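Putative phosphatase/phosphodiesterase MPN_349 (Mycoplasma pneumoniae M129, PDB 1T71) probably hydrolyses phosphoester bonds, possibly of 2',3'-cyclic nucleotides, at a centre that binds two iron ions. Local coordinates at residues A[3-8]-A[114-119]; A[36-41]-A[63-68]. One frame throughout, in Å; residues are numbered along the deposited sequence.

Contact 1. Residues A[3-8]-A[114-119]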
loop_
_atom_site.group_PDB
_atom_site.type_symbol
_atom_site.label_atom_id
_atom_site.label_comp_id
_atom_site.label_asym_id
_atom_site.label_seq_id
_atom_site.Cartn_x
_atom_site.Cartn_y
_atom_site.Cartn_z
ATOM N N ASN A 3 0.268 -15.537 22.813
ATOM C CA ASN A 3 -0.541 -15.433 21.615
ATOM C C ASN A 3 -0.062 -14.244 20.797
ATOM O O ASN A 3 0.303 -13.200 21.338
ATOM C CB ASN A 3 -2.027 -15.280 21.967
ATOM C CG ASN A 3 -2.362 -13.912 22.519
ATOM O OD1 ASN A 3 -1.831 -13.502 23.547
ATOM N ND2 ASN A 3 -3.252 -13.197 21.834
ATOM N N SER A 4 -0.054 -14.423 19.483
ATOM C CA SER A 4 0.381 -13.384 18.574
ATOM C C SER A 4 -0.656 -13.205 17.481
ATOM O O SER A 4 -1.609 -13.972 17.381
ATOM C CB SER A 4 1.711 -13.779 17.940
ATOM O OG SER A 4 1.577 -14.958 17.169
ATOM N N ILE A 5 -0.457 -12.181 16.663
ATOM C CA ILE A 5 -1.349 -11.909 15.555
ATOM C C ILE A 5 -0.472 -11.916 14.306
ATOM O O ILE A 5 0.547 -11.229 14.242
ATOM C CB ILE A 5 -2.040 -10.549 15.722
ATOM C CG1 ILE A 5 -2.795 -10.523 17.052
ATOM C CG2 ILE A 5 -3.008 -10.313 14.579
ATOM C CD1 ILE A 5 -3.400 -9.177 17.408
ATOM N N LYS A 6 -0.862 -12.729 13.332
ATOM C CA LYS A 6 -0.120 -12.855 12.093
ATOM C C LYS A 6 -0.794 -12.054 10.993
ATOM O O LYS A 6 -1.977 -12.254 10.704
ATOM C CB LYS A 6 -0.019 -14.333 11.720
ATOM C CG LYS A 6 0.830 -15.107 12.705
ATOM C CD LYS A 6 0.700 -16.608 12.570
ATOM C CE LYS A 6 1.494 -17.292 13.673
ATOM N NZ LYS A 6 1.103 -18.715 13.859
ATOM N N PHE A 7 -0.041 -11.131 10.395
ATOM C CA PHE A 7 -0.572 -10.277 9.334
ATOM C C PHE A 7 0.101 -10.478 7.989
ATOM O O PHE A 7 1.205 -11.013 7.899
ATOM C CB PHE A 7 -0.393 -8.790 9.658
ATOM C CG PHE A 7 -0.959 -8.355 10.973
ATOM C CD1 PHE A 7 -0.293 -8.639 12.161
ATOM C CD2 PHE A 7 -2.113 -7.578 11.018
ATOM C CE1 PHE A 7 -0.760 -8.146 13.377
ATOM C CE2 PHE A 7 -2.590 -7.080 12.224
ATOM C CZ PHE A 7 -1.911 -7.363 13.412
ATOM N N ILE A 8 -0.577 -10.001 6.951
ATOM C CA ILE A 8 -0.068 -10.020 5.584
ATOM C C ILE A 8 -0.428 -8.656 5.007
ATOM O O ILE A 8 -1.603 -8.286 4.975
ATOM C CB ILE A 8 -0.732 -11.111 4.712
ATOM C CG1 ILE A 8 -0.105 -12.475 5.003
ATOM C CG2 ILE A 8 -0.563 -10.761 3.226
ATOM C CD1 ILE A 8 -0.710 -13.615 4.180
ATOM N N ASN A 114 -8.858 -10.151 19.229
ATOM C CA ASN A 114 -8.347 -11.025 20.279
ATOM C C ASN A 114 -7.466 -10.357 21.330
ATOM O O ASN A 114 -6.247 -10.550 21.361
ATOM C CB ASN A 114 -7.606 -12.215 19.660
ATOM C CG ASN A 114 -8.532 -13.387 19.378
ATOM O OD1 ASN A 114 -9.059 -14.017 20.307
ATOM N ND2 ASN A 114 -8.747 -13.681 18.096
ATOM N N LYS A 115 -8.100 -9.568 22.190
ATOM C CA LYS A 115 -7.405 -8.896 23.277
ATOM C C LYS A 115 -6.391 -7.875 22.783
ATOM O O LYS A 115 -5.364 -7.653 23.425
ATOM C CB LYS A 115 -6.696 -9.939 24.150
ATOM C CG LYS A 115 -7.586 -11.105 24.564
ATOM C CD LYS A 115 -6.780 -12.212 25.233
ATOM C CE LYS A 115 -7.654 -13.418 25.544
ATOM N NZ LYS A 115 -8.286 -13.971 24.310
ATOM N N ALA A 116 -6.676 -7.250 21.647
ATOM C CA ALA A 116 -5.759 -6.263 21.105
ATOM C C ALA A 116 -6.465 -5.128 20.375
ATOM O O ALA A 116 -7.277 -5.361 19.483
ATOM C CB ALA A 116 -4.766 -6.940 20.174
ATOM N N LYS A 117 -6.147 -3.899 20.768
ATOM C CA LYS A 117 -6.717 -2.719 20.133
ATOM C C LYS A 117 -5.730 -2.378 19.018
ATOM O O LYS A 117 -4.607 -1.935 19.282
ATOM C CB LYS A 117 -6.800 -1.571 21.138
ATOM C CG LYS A 117 -7.955 -0.614 20.907
ATOM C CD LYS A 117 -7.982 0.470 21.976
ATOM C CE LYS A 117 -9.287 1.261 21.934
ATOM N NZ LYS A 117 -9.529 1.910 20.612
ATOM N N ILE A 118 -6.147 -2.599 17.777
ATOM C CA ILE A 118 -5.287 -2.352 16.626
ATOM C C ILE A 118 -5.653 -1.101 15.836
ATOM O O ILE A 118 -6.819 -0.869 15.514
ATOM C CB ILE A 118 -5.308 -3.559 15.675
ATOM C CG1 ILE A 118 -4.935 -4.828 16.452
ATOM C CG2 ILE A 118 -4.342 -3.330 14.515
ATOM C CD1 ILE A 118 -5.006 -6.104 15.628
ATOM N N ARG A 119 -4.640 -0.304 15.517
ATOM C CA ARG A 119 -4.845 0.921 14.762
ATOM C C ARG A 119 -4.157 0.859 13.397
ATOM O O ARG A 119 -3.037 0.362 13.278
ATOM C CB ARG A 119 -4.302 2.104 15.556
ATOM C CG ARG A 119 -4.889 3.434 15.166
ATOM C CD ARG A 119 -4.422 4.546 16.094
ATOM N NE ARG A 119 -5.216 5.749 15.890
ATOM C CZ ARG A 119 -6.316 6.049 16.573
ATOM N NH1 ARG A 119 -6.756 5.240 17.523
ATOM N NH2 ARG A 119 -6.984 7.156 16.288
#
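Apolar side chains carry most of this contact, in which residues 3-8 and 114-119 face each other across a gap too wide for backbone pairing: the nearest CA atoms, those of Ile5 and Asn114, are 8.5 Å apart. Ile5 and Ile118 meet end to end, CD1 of Ile5 lying 3.9 Å from CD1 of Ile118. Both have the same extended shape, CG1 anti to the carbonyl carbon and CD1 anti to CA (chi2 174° and 176°), which carries each methyl to the far end of its chain. The Ile5 methyl also touches the short side chain of Ala116, CD1 to CB 3.8 Å. Phe7, two residues on and within strand 6-10, offers its edge: CZ is 4.0 Å from Ile118 CD1, and that methyl sits near the ring plane. The same ring stacks with that of Phe248, while Leu152 of strand 152-158 touches both Ile5 and Phe7.

The polar part is slight and lies at the margin. CB of Asn3 points toward the other segment, but ND2 stays 4.0 Å from Asn114 O, and the poorly ordered Asn114 and Lys115 leave this end loosely defined.

Such meeting of apolar side chains, end to end, between two facing sheets is characteristic of the two-sheet core of the alpha/beta sandwich found in calcineurin-like metallophosphoesterases.

Contact 2. Residues A[36-41]-A[63-68]; sequences DLVIVN and GVNYIT
Strands 37-41 and 66-68 run parallel, their axes 4.6 Å apart at closest and inclined by 24°. Ile39 pairs with Tyr66, Val40 with Ile67 and Asn41 with Thr68. Val40 binds through both of its backbone polar groups: its N donates to Tyr66 O (3.0 Å), and its O accepts from Thr68 N (2.9 Å), which lies above the carbonyl plane. At the entrance to the strand, Val38 O takes two donors, Tyr66 N at 3.1 Å and Asn65 N at 2.9 Å, so one carbonyl grips the chain as it turns into the sheet. Just before, Gly63 closes helix 53-62 with a Schellman motif.

On the face of Val40 and Ile67, Val64 meets Val40 end to end, Val64 CG1 to Val40 CG2 3.8 Å, and Ile67 runs alongside Val40. Val40 CG2 occupies the crowded position between its own N and carbonyl carbon, which puts it within reach of both neighbours.

The other face bears Ile39, Tyr66, Asn41 and Thr68. Ile39 CG2 packs on Tyr66 CB (4.1 Å), whereas the Tyr66 ring presents its edge to Leu37 CD2 and stacks with Phe111 of the facing sheet. Asn41 and Thr68 lie roughly perpendicular, Asn41 CB 3.5 Å from Thr68 OG1. Their polar ends converge on Asp156: Asn41 ND2 and Thr68 OG1 both bond to its OD1, and Asn41 OD1 receives Glu43 N. Asn41 thereby probably helps to position Glu43, a ligand of both irons, as a second-shell residue.

This is a beta-alpha-beta crossover, with the strand ends leading into the di-iron site of the metallophosphoesterase fold.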
loop_
_atom_site.group_PDB
_atom_site.type_symbol
_atom_site.label_atom_id
_atom_site.label_comp_id
_atom_site.label_asym_id
_atom_site.label_seq_id
_atom_site.Cartn_x
_atom_site.Cartn_y
_atom_site.Cartn_z
ATOM N N ASP A 36 -3.911 -14.078 10.107
ATOM C CA ASP A 36 -5.176 -13.795 10.766
ATOM C C ASP A 36 -5.862 -12.645 10.045
ATOM O O ASP A 36 -7.089 -12.588 9.975
ATOM C CB ASP A 36 -4.937 -13.384 12.221
ATOM C CG ASP A 36 -4.372 -14.510 13.063
ATOM O OD1 ASP A 36 -5.054 -15.552 13.204
ATOM O OD2 ASP A 36 -3.247 -14.354 13.584
ATOM N N LEU A 37 -5.057 -11.734 9.502
ATOM C CA LEU A 37 -5.580 -10.556 8.826
ATOM C C LEU A 37 -4.802 -10.192 7.565
ATOM O O LEU A 37 -3.590 -10.399 7.487
ATOM C CB LEU A 37 -5.552 -9.378 9.797
ATOM C CG LEU A 37 -6.429 -9.516 11.042
ATOM C CD1 LEU A 37 -6.028 -8.481 12.077
ATOM C CD2 LEU A 37 -7.892 -9.365 10.651
ATOM N N VAL A 38 -5.512 -9.637 6.585
ATOM C CA VAL A 38 -4.914 -9.228 5.322
ATOM C C VAL A 38 -5.221 -7.752 5.070
ATOM O O VAL A 38 -6.381 -7.334 5.075
ATOM C CB VAL A 38 -5.466 -10.065 4.134
ATOM C CG1 VAL A 38 -4.890 -9.551 2.810
ATOM C CG2 VAL A 38 -5.123 -11.530 4.326
ATOM N N ILE A 39 -4.171 -6.966 4.863
ATOM C CA ILE A 39 -4.302 -5.537 4.614
ATOM C C ILE A 39 -3.638 -5.237 3.273
ATOM O O ILE A 39 -2.588 -5.806 2.954
ATOM C CB ILE A 39 -3.582 -4.723 5.712
ATOM C CG1 ILE A 39 -4.001 -5.231 7.095
ATOM C CG2 ILE A 39 -3.903 -3.234 5.567
ATOM C CD1 ILE A 39 -3.230 -4.610 8.237
ATOM N N VAL A 40 -4.248 -4.367 2.477
ATOM C CA VAL A 40 -3.653 -4.022 1.192
ATOM C C VAL A 40 -3.873 -2.565 0.843
ATOM O O VAL A 40 -4.852 -1.955 1.259
ATOM C CB VAL A 40 -4.218 -4.886 0.032
ATOM C CG1 VAL A 40 -4.311 -6.346 0.467
ATOM C CG2 VAL A 40 -5.582 -4.361 -0.420
ATOM N N ASN A 41 -2.927 -2.001 0.104
ATOM C CA ASN A 41 -3.047 -0.629 -0.365
ATOM C C ASN A 41 -3.666 -0.859 -1.744
ATOM O O ASN A 41 -3.104 -1.590 -2.559
ATOM C CB ASN A 41 -1.668 0.023 -0.496
ATOM C CG ASN A 41 -1.748 1.446 -1.003
ATOM O OD1 ASN A 41 -2.320 1.703 -2.061
ATOM N ND2 ASN A 41 -1.175 2.384 -0.249
ATOM N N GLY A 63 -10.653 -11.874 -0.086
ATOM C CA GLY A 63 -10.008 -12.163 1.182
ATOM C C GLY A 63 -9.376 -10.978 1.898
ATOM O O GLY A 63 -8.854 -11.133 2.997
ATOM N N VAL A 64 -9.419 -9.796 1.298
ATOM C CA VAL A 64 -8.831 -8.624 1.937
ATOM C C VAL A 64 -9.694 -8.156 3.103
ATOM O O VAL A 64 -10.908 -8.041 2.971
ATOM C CB VAL A 64 -8.672 -7.470 0.928
ATOM C CG1 VAL A 64 -8.153 -6.228 1.634
ATOM C CG2 VAL A 64 -7.723 -7.894 -0.189
ATOM N N ASN A 65 -9.065 -7.880 4.242
ATOM C CA ASN A 65 -9.788 -7.421 5.425
ATOM C C ASN A 65 -9.794 -5.912 5.590
ATOM O O ASN A 65 -10.812 -5.330 5.967
ATOM C CB ASN A 65 -9.199 -8.041 6.691
ATOM C CG ASN A 65 -9.329 -9.538 6.711
ATOM O OD1 ASN A 65 -10.433 -10.072 6.608
ATOM N ND2 ASN A 65 -8.207 -10.230 6.842
ATOM N N TYR A 66 -8.657 -5.276 5.325
ATOM C CA TYR A 66 -8.554 -3.828 5.460
ATOM C C TYR A 66 -7.822 -3.204 4.274
ATOM O O TYR A 66 -7.000 -3.851 3.625
ATOM C CB TYR A 66 -7.851 -3.490 6.773
ATOM C CG TYR A 66 -8.674 -3.855 7.991
ATOM C CD1 TYR A 66 -9.707 -3.028 8.426
ATOM C CD2 TYR A 66 -8.455 -5.051 8.677
ATOM C CE1 TYR A 66 -10.505 -3.376 9.515
ATOM C CE2 TYR A 66 -9.252 -5.415 9.769
ATOM C CZ TYR A 66 -10.275 -4.570 10.179
ATOM O OH TYR A 66 -11.079 -4.908 11.245
ATOM N N ILE A 67 -8.117 -1.940 3.999
ATOM C CA ILE A 67 -7.518 -1.254 2.866
ATOM C C ILE A 67 -6.939 0.122 3.195
ATOM O O ILE A 67 -7.557 0.908 3.920
ATOM C CB ILE A 67 -8.574 -1.079 1.751
ATOM C CG1 ILE A 67 -8.891 -2.433 1.115
ATOM C CG2 ILE A 67 -8.086 -0.105 0.707
ATOM C CD1 ILE A 67 -9.940 -2.357 0.018
ATOM N N THR A 68 -5.751 0.401 2.663
ATOM C CA THR A 68 -5.107 1.705 2.841
ATOM C C THR A 68 -4.989 2.286 1.427
ATOM O O THR A 68 -5.055 1.530 0.452
ATOM C CB THR A 68 -3.700 1.582 3.497
ATOM O OG1 THR A 68 -2.868 0.710 2.724
ATOM C CG2 THR A 68 -3.825 1.030 4.909
#

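From the N terminus, the chain first lays down strand 6-10, then strand 37-41 beside it, and crosses through helix 53-62 to strand 66-68, where contact 2 closes a short loop. It continues past the edge strand 89-90 into the second sheet, and contact 1 closes a much longer loop when 114-119 comes back opposite 3-8. Contact 2 therefore lies wholly within the span of contact 1. One joins neighbouring strands within a sheet; the other joins the two sheets face to face. They meet at strands 6-10 and 37-41, where Ile8 O and Ile39 N are 2.9 Å apart, a probable hydrogen bond, and Phe7 packs on Leu37.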